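Local atomic coordinates of Ent-copalyl diphosphate synthase (Streptomyces platensis, PDB entry 5BP8), a protein that belongs to the mostly helical terpene cyclase-like proteins and carries a region related to the C-terminal domain of squalene-hopene cyclases. Residues Ala222-Trp227 / Ala240-Val245; His191-Val196 / Arg202-His207. One frame throughout, in Å; residues are numbered along the deposited sequence.

Contact 1 (Ala222-Trp227 / Ala240-Val245)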
loop_
_atom_site.group_PDB
_atom_site.type_symbol
_atom_site.label_atom_id
_atom_site.label_comp_id
_atom_site.label_asym_id
_atom_site.label_seq_id
_atom_site.Cartn_x
_atom_site.Cartn_y
_atom_site.Cartn_z
ATOM N N ALA A 222 -5.049 -9.459 -9.670
ATOM C CA ALA A 222 -6.151 -10.365 -9.330
ATOM C C ALA A 222 -7.490 -9.933 -9.987
ATOM O O ALA A 222 -8.207 -10.759 -10.530
ATOM C CB ALA A 222 -6.330 -10.452 -7.809
ATOM N N ALA A 223 -7.821 -8.649 -9.889
ATOM C CA ALA A 223 -9.088 -8.149 -10.452
ATOM C C ALA A 223 -9.089 -8.353 -11.967
ATOM O O ALA A 223 -10.129 -8.675 -12.564
ATOM C CB ALA A 223 -9.282 -6.676 -10.107
ATOM N N THR A 224 -7.920 -8.148 -12.590
ATOM C CA THR A 224 -7.767 -8.315 -14.026
ATOM C C THR A 224 -7.988 -9.763 -14.418
ATOM O O THR A 224 -8.653 -10.047 -15.431
ATOM C CB THR A 224 -6.391 -7.816 -14.539
ATOM O OG1 THR A 224 -6.156 -6.456 -14.104
ATOM C CG2 THR A 224 -6.324 -7.866 -16.055
ATOM N N ALA A 225 -7.460 -10.688 -13.624
ATOM C CA ALA A 225 -7.678 -12.109 -13.866
ATOM C C ALA A 225 -9.173 -12.452 -13.781
ATOM O O ALA A 225 -9.675 -13.250 -14.561
ATOM C CB ALA A 225 -6.877 -12.943 -12.871
ATOM N N ALA A 226 -9.861 -11.888 -12.800
ATOM C CA ALA A 226 -11.295 -12.166 -12.605
ATOM C C ALA A 226 -12.094 -11.628 -13.794
ATOM O O ALA A 226 -13.022 -12.282 -14.305
ATOM C CB ALA A 226 -11.775 -11.543 -11.292
ATOM N N TRP A 227 -11.711 -10.458 -14.265
ATOM C CA TRP A 227 -12.400 -9.790 -15.371
ATOM C C TRP A 227 -12.218 -10.582 -16.668
ATOM O O TRP A 227 -13.184 -10.795 -17.402
ATOM C CB TRP A 227 -11.869 -8.358 -15.528
ATOM C CG TRP A 227 -12.651 -7.481 -16.480
ATOM C CD1 TRP A 227 -13.627 -6.567 -16.158
ATOM C CD2 TRP A 227 -12.507 -7.427 -17.909
ATOM N NE1 TRP A 227 -14.091 -5.955 -17.302
ATOM C CE2 TRP A 227 -13.453 -6.487 -18.390
ATOM C CE3 TRP A 227 -11.711 -8.124 -18.830
ATOM C CZ2 TRP A 227 -13.590 -6.183 -19.758
ATOM C CZ3 TRP A 227 -11.851 -7.827 -20.208
ATOM C CH2 TRP A 227 -12.793 -6.864 -20.645
ATOM N N ALA A 240 -1.726 -9.087 -21.653
ATOM C CA ALA A 240 -0.403 -8.510 -21.747
ATOM C C ALA A 240 0.006 -7.871 -20.420
ATOM O O ALA A 240 1.174 -7.959 -20.004
ATOM C CB ALA A 240 -0.357 -7.459 -22.848
ATOM N N TYR A 241 -0.943 -7.207 -19.762
ATOM C CA TYR A 241 -0.649 -6.645 -18.431
ATOM C C TYR A 241 -0.214 -7.744 -17.457
ATOM O O TYR A 241 0.847 -7.629 -16.831
ATOM C CB TYR A 241 -1.864 -5.913 -17.929
ATOM C CG TYR A 241 -1.879 -5.551 -16.463
ATOM C CD1 TYR A 241 -1.179 -4.458 -15.979
ATOM C CD2 TYR A 241 -2.680 -6.279 -15.571
ATOM C CE1 TYR A 241 -1.226 -4.116 -14.602
ATOM C CE2 TYR A 241 -2.753 -5.933 -14.237
ATOM C CZ TYR A 241 -2.036 -4.872 -13.757
ATOM O OH TYR A 241 -2.174 -4.555 -12.426
ATOM N N LEU A 242 -0.999 -8.819 -17.352
ATOM C CA LEU A 242 -0.655 -9.931 -16.448
ATOM C C LEU A 242 0.699 -10.537 -16.805
ATOM O O LEU A 242 1.531 -10.796 -15.911
ATOM C CB LEU A 242 -1.750 -10.998 -16.435
ATOM C CG LEU A 242 -3.030 -10.562 -15.740
ATOM C CD1 LEU A 242 -4.078 -11.665 -15.793
ATOM C CD2 LEU A 242 -2.744 -10.169 -14.296
ATOM N N ARG A 243 0.940 -10.751 -18.108
ATOM C CA ARG A 243 2.236 -11.272 -18.544
ATOM C C ARG A 243 3.382 -10.353 -18.145
ATOM O O ARG A 243 4.401 -10.816 -17.629
ATOM C CB ARG A 243 2.241 -11.538 -20.056
ATOM C CG ARG A 243 1.331 -12.701 -20.436
ATOM C CD ARG A 243 1.101 -12.810 -21.942
ATOM N NE ARG A 243 0.487 -14.086 -22.318
ATOM C CZ ARG A 243 0.057 -14.406 -23.543
ATOM N NH1 ARG A 243 0.161 -13.555 -24.562
ATOM N NH2 ARG A 243 -0.488 -15.593 -23.751
ATOM N N ASP A 244 3.224 -9.064 -18.393
ATOM C CA ASP A 244 4.284 -8.094 -18.066
ATOM C C ASP A 244 4.574 -8.063 -16.576
ATOM O O ASP A 244 5.732 -8.036 -16.147
ATOM C CB ASP A 244 3.917 -6.698 -18.524
ATOM C CG ASP A 244 4.026 -6.508 -20.038
ATOM O OD1 ASP A 244 4.717 -7.320 -20.711
ATOM O OD2 ASP A 244 3.408 -5.547 -20.537
ATOM N N VAL A 245 3.515 -8.047 -15.779
ATOM C CA VAL A 245 3.687 -7.911 -14.338
ATOM C C VAL A 245 4.412 -9.128 -13.768
ATOM O O VAL A 245 5.400 -8.988 -13.031
ATOM C CB VAL A 245 2.336 -7.682 -13.643
ATOM C CG1 VAL A 245 2.474 -7.761 -12.130
ATOM C CG2 VAL A 245 1.736 -6.350 -14.056
#
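Thr224 and Leu242 bring their CA atoms to 7.7 Å of each other where helices 221-228 and 237-249 pass, running roughly antiparallel at 144° with the axes of the two segments 10.2 Å apart at closest approach. At that spacing the side chains bridge the gap, and four of them, all buried, do so. Thr224 meets the ring of Tyr241 at a slant, its OG1 lying 3.4 Å from Tyr241 CE2 while its methyl CG2 sits 4.0 Å from CD2 of the same ring. Because CG2 is anti to the backbone N, the hydroxyl lies beside that N (chi1 -53°); there OG1 gives a hydrogen bond to Ser220 O and receives one from Val217 N. The hydroxyl therefore spends its polarity on the residues that lead into its own helix, and what it offers the tyrosine is a van der Waals surface. One face of the ring is covered within its own helix by Val245, whose CG2 stands 3.8 Å above the plane, displaced toward the rim. The phenol oxygen is tied to Thr257 O.

Leu242 fills the neighbouring part of the gap. With CD1 held in an extended chain (chi2 179°), it reaches the Ala225 backbone, 4.1 Å from CD1 to Ala225 CA, and lies 4.2 Å from Ala225 CB. Its CG also approaches Thr224 CG2. Pro221 and Leu228 pack against the same leucine, while Ala225 touches Leu37 and Leu40 of helix 31-40. No hydrogen bond links the two segments, which together bury just 166 Å². Their association is thus a small van der Waals contact between successive helices, in which the polar ends of Thr224 and Tyr241 are satisfied elsewhere and leave dispersion and shape to join the facing surfaces.

Contact 2 (His191-Val196 / Arg202-His207)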
loop_
_atom_site.group_PDB
_atom_site.type_symbol
_atom_site.label_atom_id
_atom_site.label_comp_id
_atom_site.label_asym_id
_atom_site.label_seq_id
_atom_site.Cartn_x
_atom_site.Cartn_y
_atom_site.Cartn_z
ATOM N N HIS A 191 -10.666 -2.499 -7.983
ATOM C CA HIS A 191 -9.442 -3.091 -7.467
ATOM C C HIS A 191 -9.688 -4.422 -6.739
ATOM O O HIS A 191 -8.748 -5.234 -6.618
ATOM C CB HIS A 191 -8.781 -2.102 -6.501
ATOM C CG HIS A 191 -7.396 -2.490 -6.110
ATOM N ND1 HIS A 191 -6.334 -2.402 -6.973
ATOM C CD2 HIS A 191 -6.896 -2.987 -4.952
ATOM C CE1 HIS A 191 -5.238 -2.830 -6.375
ATOM N NE2 HIS A 191 -5.553 -3.191 -5.145
ATOM N N THR A 192 -10.931 -4.644 -6.272
ATOM C CA THR A 192 -11.290 -5.829 -5.504
ATOM C C THR A 192 -12.331 -6.718 -6.225
ATOM O O THR A 192 -13.032 -7.543 -5.616
ATOM C CB THR A 192 -11.680 -5.461 -4.055
ATOM O OG1 THR A 192 -11.822 -6.656 -3.257
ATOM C CG2 THR A 192 -12.885 -4.699 -3.971
ATOM N N LEU A 193 -12.371 -6.594 -7.544
ATOM C CA LEU A 193 -13.354 -7.317 -8.338
ATOM C C LEU A 193 -13.356 -8.829 -8.034
ATOM O O LEU A 193 -14.415 -9.450 -8.013
ATOM C CB LEU A 193 -13.125 -7.095 -9.830
ATOM C CG LEU A 193 -14.006 -7.875 -10.826
ATOM C CD1 LEU A 193 -15.475 -7.518 -10.658
ATOM C CD2 LEU A 193 -13.555 -7.600 -12.262
ATOM N N GLU A 194 -12.184 -9.396 -7.798
ATOM C CA GLU A 194 -12.055 -10.876 -7.625
ATOM C C GLU A 194 -12.773 -11.391 -6.394
ATOM O O GLU A 194 -13.053 -12.579 -6.273
ATOM C CB GLU A 194 -10.568 -11.299 -7.611
ATOM C CG GLU A 194 -9.832 -11.145 -6.278
ATOM C CD GLU A 194 -9.366 -9.727 -5.965
ATOM O OE1 GLU A 194 -9.702 -8.774 -6.728
ATOM O OE2 GLU A 194 -8.635 -9.575 -4.949
ATOM N N ALA A 195 -13.038 -10.504 -5.438
ATOM C CA ALA A 195 -13.839 -10.859 -4.278
ATOM C C ALA A 195 -15.316 -10.968 -4.626
ATOM O O ALA A 195 -16.031 -11.754 -4.020
ATOM C CB ALA A 195 -13.667 -9.832 -3.187
ATOM N N VAL A 196 -15.750 -10.167 -5.589
ATOM C CA VAL A 196 -17.112 -10.146 -6.043
ATOM C C VAL A 196 -17.395 -11.354 -6.933
ATOM O O VAL A 196 -18.438 -12.000 -6.779
ATOM C CB VAL A 196 -17.410 -8.826 -6.781
ATOM C CG1 VAL A 196 -18.841 -8.783 -7.258
ATOM C CG2 VAL A 196 -17.117 -7.634 -5.866
ATOM N N ARG A 202 -18.942 -7.152 -14.124
ATOM C CA ARG A 202 -19.643 -6.372 -13.075
ATOM C C ARG A 202 -19.562 -4.839 -13.232
ATOM O O ARG A 202 -19.681 -4.069 -12.250
ATOM C CB ARG A 202 -19.117 -6.749 -11.694
ATOM C CG ARG A 202 -19.156 -8.229 -11.389
ATOM C CD ARG A 202 -20.535 -8.609 -10.933
ATOM N NE ARG A 202 -20.755 -10.035 -10.879
ATOM C CZ ARG A 202 -21.655 -10.617 -10.108
ATOM N NH1 ARG A 202 -22.411 -9.894 -9.286
ATOM N NH2 ARG A 202 -21.780 -11.930 -10.141
ATOM N N GLY A 203 -19.404 -4.392 -14.463
ATOM C CA GLY A 203 -19.284 -2.983 -14.770
ATOM C C GLY A 203 -17.907 -2.380 -14.563
ATOM O O GLY A 203 -17.730 -1.184 -14.757
ATOM N N ALA A 204 -16.933 -3.184 -14.119
ATOM C CA ALA A 204 -15.564 -2.721 -14.055
ATOM C C ALA A 204 -15.008 -2.590 -15.467
ATOM O O ALA A 204 -15.278 -3.429 -16.331
ATOM C CB ALA A 204 -14.724 -3.658 -13.210
ATOM N N ARG A 205 -14.259 -1.516 -15.690
ATOM C CA ARG A 205 -13.744 -1.185 -17.008
ATOM C C ARG A 205 -12.225 -1.213 -17.027
ATOM O O ARG A 205 -11.604 -0.465 -16.310
ATOM C CB ARG A 205 -14.181 0.212 -17.407
ATOM C CG ARG A 205 -15.678 0.441 -17.361
ATOM C CD ARG A 205 -15.972 1.669 -18.189
ATOM N NE ARG A 205 -17.286 2.238 -17.929
ATOM C CZ ARG A 205 -17.891 3.095 -18.748
ATOM N NH1 ARG A 205 -17.307 3.466 -19.888
ATOM N NH2 ARG A 205 -19.089 3.575 -18.433
ATOM N N PRO A 206 -11.634 -2.037 -17.899
ATOM C CA PRO A 206 -10.180 -2.017 -17.994
ATOM C C PRO A 206 -9.661 -0.644 -18.396
ATOM O O PRO A 206 -10.311 0.108 -19.182
ATOM C CB PRO A 206 -9.886 -3.069 -19.090
ATOM C CG PRO A 206 -11.086 -3.950 -19.089
ATOM C CD PRO A 206 -12.230 -3.034 -18.784
ATOM N N HIS A 207 -8.497 -0.310 -17.868
ATOM C CA HIS A 207 -7.777 0.862 -18.313
ATOM C C HIS A 207 -7.554 0.806 -19.837
ATOM O O HIS A 207 -7.141 -0.201 -20.387
ATOM C CB HIS A 207 -6.444 0.988 -17.569
ATOM C CG HIS A 207 -5.559 2.073 -18.093
ATOM N ND1 HIS A 207 -5.897 3.404 -18.038
ATOM C CD2 HIS A 207 -4.344 2.017 -18.681
ATOM C CE1 HIS A 207 -4.943 4.121 -18.600
ATOM N NE2 HIS A 207 -3.980 3.305 -18.982
#
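Val196 N donates to Leu193 O over 2.9 Å, a backbone bond within the short, weakly bonded helix 193-196 that joins the two residues reaching across to Arg202; Leu193 also reaches Ala204.

The aliphatic part of Arg202 is the main partner. Leu193 crosses it at a slant, CD1 lying 3.8 Å from Arg202 CG and 3.9 Å from CB. Val196 touches further along: its CG1 is 4.1 Å from Arg202 CD and continues over one face of the guanidinium group, 4.3 Å from NE. The bend at chi2 (-82°) sets CB and CG of the arginine against Leu193 CD1 and CD toward Val196 CG1, while NH1 forms a hydrogen bond with Thr180 OG1. The methylenes thus pack on apolar side chains while the guanidinium group has a polar partner in Thr180.

Leu193 is forked. While CD1 addresses Arg202, CD2 meets Ala204 CB at 4.2 Å, so that one leucine touches the loop at both Arg202 and Ala204. The backbone there takes positive phi values at Arg202 (60°) and Gly203 (81°), bending the chain sharply between the two residues that the leucine touches. No hydrogen bond crosses between the segments.

Around this contact, Glu194 OE2 forms a salt bridge with Lys498 and a hydrogen bond with the hydroxyl of Tyr32. Ala195 rests on Phe129 of helix 127-144 and Glu194 on Arg36 and Leu40 of helix 31-40, while Leu193 also packs on Ala223 and Trp227 of helix 221-228. The start of the loop, at Arg202 and Ala204, thus packs on a short helix that also touches helices 31-40, 127-144 and 221-228.

In the fold
Both segments of contact 2 precede those of contact 1 in the sequence, and the centres of the two contacts lie about 11 Å apart. Segment 222-227 joins them. Trp227 NE1 probably donates a hydrogen bond to Ala204 O at 3.0 Å, and its CZ2 packs 3.4 Å from Pro206 CG. On the helix 193-196 side, Leu193 CD2 lies 3.6 Å from Ala223 O and Glu194 CD 3.6 Å from Ala222 CB. Helix 221-228 is consequently packed against both segments of contact 2 and against helix 237-249. Each contact's centre is about 18 Å from that of the chain, within one of its two helical lobes, an architecture consistent with two-domain terpene cyclases.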